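Ancestral D-type dye decolorizing peroxidase (Geotrichum candidum, PDB 7ANV) probably uses its haem group to oxidise dyes and other substrates at the expense of hydrogen peroxide, as other dye-decolorizing peroxidases do. Local coordinates at residues A[248-253]-A[403-408]. Sequence-based numbering, arbitrary orientation.
Sequences FLVFRK and NGFQFI. With HEM (protoporphyrin IX containing Fe), chain B.
Phe405, in the first turn of helix 405-413, lays its ring against Val250 on strand 247-256. Its CB meets Val250 CG2 at 3.8 Å, and with CG anti to the backbone N (chi1 170°) the ring is carried alongside the strand, from Val250 to Arg252. CG rests 3.8 Å from Val250 CG1, and this methyl sits over the middle of the ring, only 11° off the normal, in a CH-pi contact. On the CD1 side the ring turns to the haem: CD1 lies 3.5 Å from the vinyl carbon CBC, and CE1 is almost as near, the approach being oblique to the ring. CD2 and CE2 stay under the same Val250 methyl. CZ, at the far end, touches the bent chain of Arg252 at CD and, 3.7 Å away, at NE. Guanidinium and ring planes are 59° apart. The charge itself is directed elsewhere, NH2 to Asp117 in a salt bridge and NH1 to Gln108 in a hydrogen bond. Tyr473 of strand 466-476 and Leu115 of helix 108-115 also touch the Phe405 side chain. With an alanine here the ring would be gone, which would probably open a gap between Val250 and the haem vinyl and leave that vinyl freer to turn. One turn on, Ile408 CG2 reaches the same vinyl carbon at 3.9 Å, while the carbonyl O of Gly404, the N-cap residue, accepts the N-H of Ile408. The strand belongs to a four-stranded antiparallel sheet of the ferredoxin-like dimeric alpha+beta barrel fold, and through Phe405 and Ile408 the start of the helix forms an apolar part of the haem pocket.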
ATOM      1  N   PHE A 248      -7.921   7.474   6.873  1.00 16.67           N
ATOM      2  CA  PHE A 248      -6.510   7.921   6.830  1.00 16.66           C
ATOM      3  C   PHE A 248      -5.810   7.279   5.631  1.00 17.15           C
ATOM      4  O   PHE A 248      -5.898   6.045   5.426  1.00 17.39           O
ATOM      5  CB  PHE A 248      -5.798   7.599   8.139  1.00 17.36           C
ATOM      6  CG  PHE A 248      -6.352   8.388   9.284  1.00 17.60           C
ATOM      7  CD1 PHE A 248      -5.864   9.658   9.521  1.00 18.62           C
ATOM      8  CD2 PHE A 248      -7.327   7.857  10.118  1.00 17.82           C
ATOM      9  CE1 PHE A 248      -6.393  10.438  10.548  1.00 18.98           C
ATOM     10  CE2 PHE A 248      -7.839   8.633  11.147  1.00 18.49           C
ATOM     11  CZ  PHE A 248      -7.338   9.892  11.389  1.00 18.80           C
ATOM     12  N   LEU A 249      -5.183   8.148   4.841  1.00 16.37           N
ATOM     13  CA  LEU A 249      -4.426   7.820   3.633  1.00 16.87           C
ATOM     14  C   LEU A 249      -2.952   7.837   4.008  1.00 17.19           C
ATOM     15  O   LEU A 249      -2.410   8.905   4.241  1.00 17.11           O
ATOM     16  CB  LEU A 249      -4.742   8.886   2.586  1.00 17.34           C
ATOM     17  CG  LEU A 249      -4.302   8.640   1.138  1.00 16.86           C
ATOM     18  CD1 LEU A 249      -4.930   9.663   0.211  1.00 17.39           C
ATOM     19  CD2 LEU A 249      -2.798   8.609   0.935  1.00 17.49           C
ATOM     20  N   VAL A 250      -2.311   6.690   3.968  1.00 16.95           N
ATOM     21  CA  VAL A 250      -0.835   6.586   4.098  1.00 17.41           C
ATOM     22  C   VAL A 250      -0.240   6.594   2.698  1.00 17.84           C
ATOM     23  O   VAL A 250      -0.568   5.698   1.911  1.00 17.77           O
ATOM     24  CB  VAL A 250      -0.424   5.311   4.850  1.00 17.76           C
ATOM     25  CG1 VAL A 250       1.091   5.166   4.808  1.00 18.24           C
ATOM     26  CG2 VAL A 250      -0.987   5.283   6.271  1.00 17.80           C
ATOM     27  N   PHE A 251       0.668   7.530   2.448  1.00 17.77           N
ATOM     28  CA  PHE A 251       1.447   7.592   1.200  1.00 17.40           C
ATOM     29  C   PHE A 251       2.913   7.261   1.488  1.00 17.11           C
ATOM     30  O   PHE A 251       3.494   7.898   2.340  1.00 18.38           O
ATOM     31  CB  PHE A 251       1.265   8.950   0.515  1.00 17.70           C
ATOM     32  CG  PHE A 251       1.911   8.998  -0.847  1.00 17.26           C
ATOM     33  CD1 PHE A 251       3.268   9.273  -0.965  1.00 18.95           C
ATOM     34  CD2 PHE A 251       1.165   8.798  -2.007  1.00 17.26           C
ATOM     35  CE1 PHE A 251       3.880   9.276  -2.217  1.00 19.07           C
ATOM     36  CE2 PHE A 251       1.778   8.781  -3.260  1.00 17.88           C
ATOM     37  CZ  PHE A 251       3.124   9.032  -3.355  1.00 19.06           C
ATOM     38  N   ARG A 252       3.487   6.334   0.734  1.00 17.45           N
ATOM     39  CA  ARG A 252       4.930   6.072   0.738  1.00 18.10           C
ATOM     40  C   ARG A 252       5.439   5.935  -0.695  1.00 17.90           C
ATOM     41  O   ARG A 252       4.909   5.130  -1.454  1.00 18.21           O
ATOM     42  CB  ARG A 252       5.257   4.760   1.463  1.00 18.83           C
ATOM     43  CG  ARG A 252       4.736   4.660   2.875  1.00 19.16           C
ATOM     44  CD  ARG A 252       5.729   5.159   3.878  1.00 19.58           C
ATOM     45  NE  ARG A 252       6.819   4.216   4.077  1.00 19.60           N
ATOM     46  CZ  ARG A 252       8.004   4.489   4.637  1.00 19.67           C
ATOM     47  NH1 ARG A 252       8.365   5.728   4.956  1.00 20.61           N
ATOM     48  NH2 ARG A 252       8.848   3.487   4.857  1.00 19.28           N
ATOM     49  N   LYS A 253       6.439   6.725  -1.030  1.00 17.92           N
ATOM     50  CA  LYS A 253       7.195   6.541  -2.282  1.00 18.38           C
ATOM     51  C   LYS A 253       8.280   5.498  -2.026  1.00 17.55           C
ATOM     52  O   LYS A 253       9.202   5.765  -1.224  1.00 18.52           O
ATOM     53  CB  LYS A 253       7.772   7.864  -2.781  1.00 19.29           C
ATOM     54  CG  LYS A 253       8.516   7.700  -4.086  1.00 20.47           C
ATOM     55  CD  LYS A 253       9.227   8.945  -4.591  1.00 21.48           C
ATOM     56  CE  LYS A 253      10.109   8.548  -5.755  1.00 22.65           C
ATOM     57  NZ  LYS A 253      10.917   9.671  -6.290  1.00 23.33           N
ATOM     58  N   ASN A 403      -3.018   0.953  13.988  1.00 19.93           N
ATOM     59  CA  ASN A 403      -3.510  -0.439  13.933  1.00 19.99           C
ATOM     60  C   ASN A 403      -3.200  -1.087  12.588  1.00 20.26           C
ATOM     61  O   ASN A 403      -3.112  -2.329  12.543  1.00 20.97           O
ATOM     62  CB  ASN A 403      -5.018  -0.521  14.167  1.00 21.94           C
ATOM     63  CG  ASN A 403      -5.411  -0.284  15.599  1.00 23.68           C
ATOM     64  OD1 ASN A 403      -4.557  -0.281  16.476  1.00 25.87           O
ATOM     65  ND2 ASN A 403      -6.699  -0.080  15.847  1.00 24.04           N
ATOM     66  N   GLY A 404      -3.131  -0.278  11.525  1.00 19.25           N
ATOM     67  CA  GLY A 404      -2.938  -0.719  10.137  1.00 18.48           C
ATOM     68  C   GLY A 404      -1.514  -0.596   9.676  1.00 18.39           C
ATOM     69  O   GLY A 404      -0.655  -1.383  10.162  1.00 19.90           O
ATOM     70  N   PHE A 405      -1.251   0.340   8.771  1.00 18.16           N
ATOM     71  CA  PHE A 405       0.078   0.532   8.154  1.00 17.40           C
ATOM     72  C   PHE A 405       1.196   0.400   9.211  1.00 17.45           C
ATOM     73  O   PHE A 405       2.158  -0.341   8.987  1.00 17.07           O
ATOM     74  CB  PHE A 405       0.190   1.889   7.467  1.00 18.02           C
ATOM     75  CG  PHE A 405       1.598   2.187   7.053  1.00 18.01           C
ATOM     76  CD1 PHE A 405       2.180   1.532   5.991  1.00 18.04           C
ATOM     77  CD2 PHE A 405       2.364   3.087   7.758  1.00 19.01           C
ATOM     78  CE1 PHE A 405       3.483   1.797   5.617  1.00 18.70           C
ATOM     79  CE2 PHE A 405       3.651   3.378   7.360  1.00 18.55           C
ATOM     80  CZ  PHE A 405       4.231   2.708   6.309  1.00 18.30           C
ATOM     81  N   GLN A 406       1.136   1.157  10.297  1.00 17.69           N
ATOM     82  CA  GLN A 406       2.277   1.195  11.259  1.00 17.90           C
ATOM     83  C   GLN A 406       2.496  -0.185  11.898  1.00 18.46           C
ATOM     84  O   GLN A 406       3.654  -0.578  12.126  1.00 18.37           O
ATOM     85  CB  GLN A 406       2.058   2.199  12.371  1.00 18.67           C
ATOM     86  CG  GLN A 406       2.314   3.641  11.969  1.00 18.56           C
ATOM     87  CD  GLN A 406       2.116   4.548  13.158  1.00 19.78           C
ATOM     88  OE1 GLN A 406       1.139   4.433  13.884  1.00 19.95           O
ATOM     89  NE2 GLN A 406       3.064   5.435  13.416  1.00 19.97           N
ATOM     90  N   PHE A 407       1.421  -0.863  12.260  1.00 18.27           N
ATOM     91  CA  PHE A 407       1.503  -2.172  12.940  1.00 18.71           C
ATOM     92  C   PHE A 407       2.106  -3.190  11.975  1.00 18.20           C
ATOM     93  O   PHE A 407       3.012  -3.953  12.335  1.00 17.06           O
ATOM     94  CB  PHE A 407       0.124  -2.566  13.444  1.00 19.30           C
ATOM     95  CG  PHE A 407       0.210  -3.510  14.610  1.00 20.57           C
ATOM     96  CD1 PHE A 407       0.418  -3.041  15.893  1.00 22.12           C
ATOM     97  CD2 PHE A 407       0.147  -4.874  14.405  1.00 21.71           C
ATOM     98  CE1 PHE A 407       0.497  -3.909  16.972  1.00 22.92           C
ATOM     99  CE2 PHE A 407       0.244  -5.751  15.488  1.00 22.39           C
ATOM    100  CZ  PHE A 407       0.449  -5.269  16.752  1.00 23.22           C
ATOM    101  N   ILE A 408       1.578  -3.230  10.750  1.00 17.25           N
ATOM    102  CA  ILE A 408       2.053  -4.140   9.688  1.00 16.38           C
ATOM    103  C   ILE A 408       3.530  -3.917   9.450  1.00 16.77           C
ATOM    104  O   ILE A 408       4.300  -4.925   9.480  1.00 17.65           O
ATOM    105  CB  ILE A 408       1.229  -3.984   8.412  1.00 16.38           C
ATOM    106  CG1 ILE A 408      -0.226  -4.362   8.667  1.00 17.17           C
ATOM    107  CG2 ILE A 408       1.861  -4.826   7.308  1.00 16.33           C
ATOM    108  CD1 ILE A 408      -1.153  -3.891   7.562  1.00 17.71           C
TER
HETATM  109  CHA HEM B 601       0.316  -7.798  -0.937  1.00 15.84           C
HETATM  110  CHB HEM B 601       4.235  -6.261  -3.335  1.00 18.28           C
HETATM  111  CHC HEM B 601       4.827  -2.710  -0.005  1.00 16.89           C
HETATM  112  CHD HEM B 601       1.142  -4.558   2.543  1.00 16.42           C
HETATM  113  C1A HEM B 601       1.326  -7.665  -1.873  1.00 16.44           C
HETATM  114  C2A HEM B 601       1.476  -8.483  -3.020  1.00 17.24           C
HETATM  115  C3A HEM B 601       2.584  -8.069  -3.689  1.00 17.77           C
HETATM  116  C4A HEM B 601       3.114  -6.963  -2.969  1.00 16.97           C
HETATM  117  CMA HEM B 601       3.137  -8.628  -4.990  1.00 18.06           C
HETATM  118  CAA HEM B 601       0.609  -9.676  -3.406  1.00 19.14           C
HETATM  119  CBA HEM B 601      -0.719  -9.332  -4.060  1.00 19.61           C
HETATM  120  CGA HEM B 601      -1.908  -9.476  -3.154  1.00 23.71           C
HETATM  121  O1A HEM B 601      -2.059 -10.372  -2.304  1.00 30.60           O
HETATM  122  O2A HEM B 601      -2.785  -8.684  -3.289  1.00 28.05           O
HETATM  123  C1B HEM B 601       4.725  -5.152  -2.620  1.00 18.15           C
HETATM  124  C2B HEM B 601       5.842  -4.365  -3.046  1.00 17.65           C
HETATM  125  C3B HEM B 601       6.012  -3.357  -2.143  1.00 17.94           C
HETATM  126  C4B HEM B 601       4.945  -3.540  -1.120  1.00 16.50           C
HETATM  127  CMB HEM B 601       6.691  -4.601  -4.264  1.00 19.87           C
HETATM  128  CAB HEM B 601       6.977  -2.232  -2.113  1.00 18.31           C
HETATM  129  CBB HEM B 601       7.628  -1.735  -3.194  1.00 19.31           C
HETATM  130  C1C HEM B 601       3.883  -2.914   1.014  1.00 16.12           C
HETATM  131  C2C HEM B 601       3.779  -2.184   2.208  1.00 17.10           C
HETATM  132  C3C HEM B 601       2.745  -2.748   2.934  1.00 17.26           C
HETATM  133  C4C HEM B 601       2.218  -3.815   2.159  1.00 15.89           C
HETATM  134  CMC HEM B 601       4.656  -1.003   2.597  1.00 17.67           C
HETATM  135  CAC HEM B 601       2.209  -2.416   4.256  1.00 16.52           C
HETATM  136  CBC HEM B 601       2.918  -1.781   5.179  1.00 18.23           C
HETATM  137  C1D HEM B 601       0.599  -5.558   1.736  1.00 15.89           C
HETATM  138  C2D HEM B 601      -0.625  -6.260   2.159  1.00 15.68           C
HETATM  139  C3D HEM B 601      -0.836  -7.174   1.189  1.00 16.54           C
HETATM  140  C4D HEM B 601       0.251  -7.017   0.197  1.00 15.61           C
HETATM  141  CMD HEM B 601      -1.506  -6.058   3.388  1.00 15.52           C
HETATM  142  CAD HEM B 601      -1.977  -8.166   1.125  1.00 16.94           C
HETATM  143  CBD HEM B 601      -1.716  -9.436   1.953  1.00 17.79           C
HETATM  144  CGD HEM B 601      -2.919 -10.332   1.982  1.00 18.51           C
HETATM  145  O1D HEM B 601      -2.705 -11.550   1.756  1.00 17.56           O
HETATM  146  O2D HEM B 601      -4.064  -9.898   2.266  1.00 17.74           O
HETATM  147  NA  HEM B 601       2.341  -6.717  -1.851  1.00 17.15           N
HETATM  148  NB  HEM B 601       4.223  -4.616  -1.496  1.00 17.07           N
HETATM  149  NC  HEM B 601       2.960  -3.938   1.009  1.00 17.20           N
HETATM  150  ND  HEM B 601       1.124  -6.050   0.589  1.00 14.43           N
HETATM  151 FE   HEM B 601       2.647  -5.409  -0.405  1.00 17.12          FE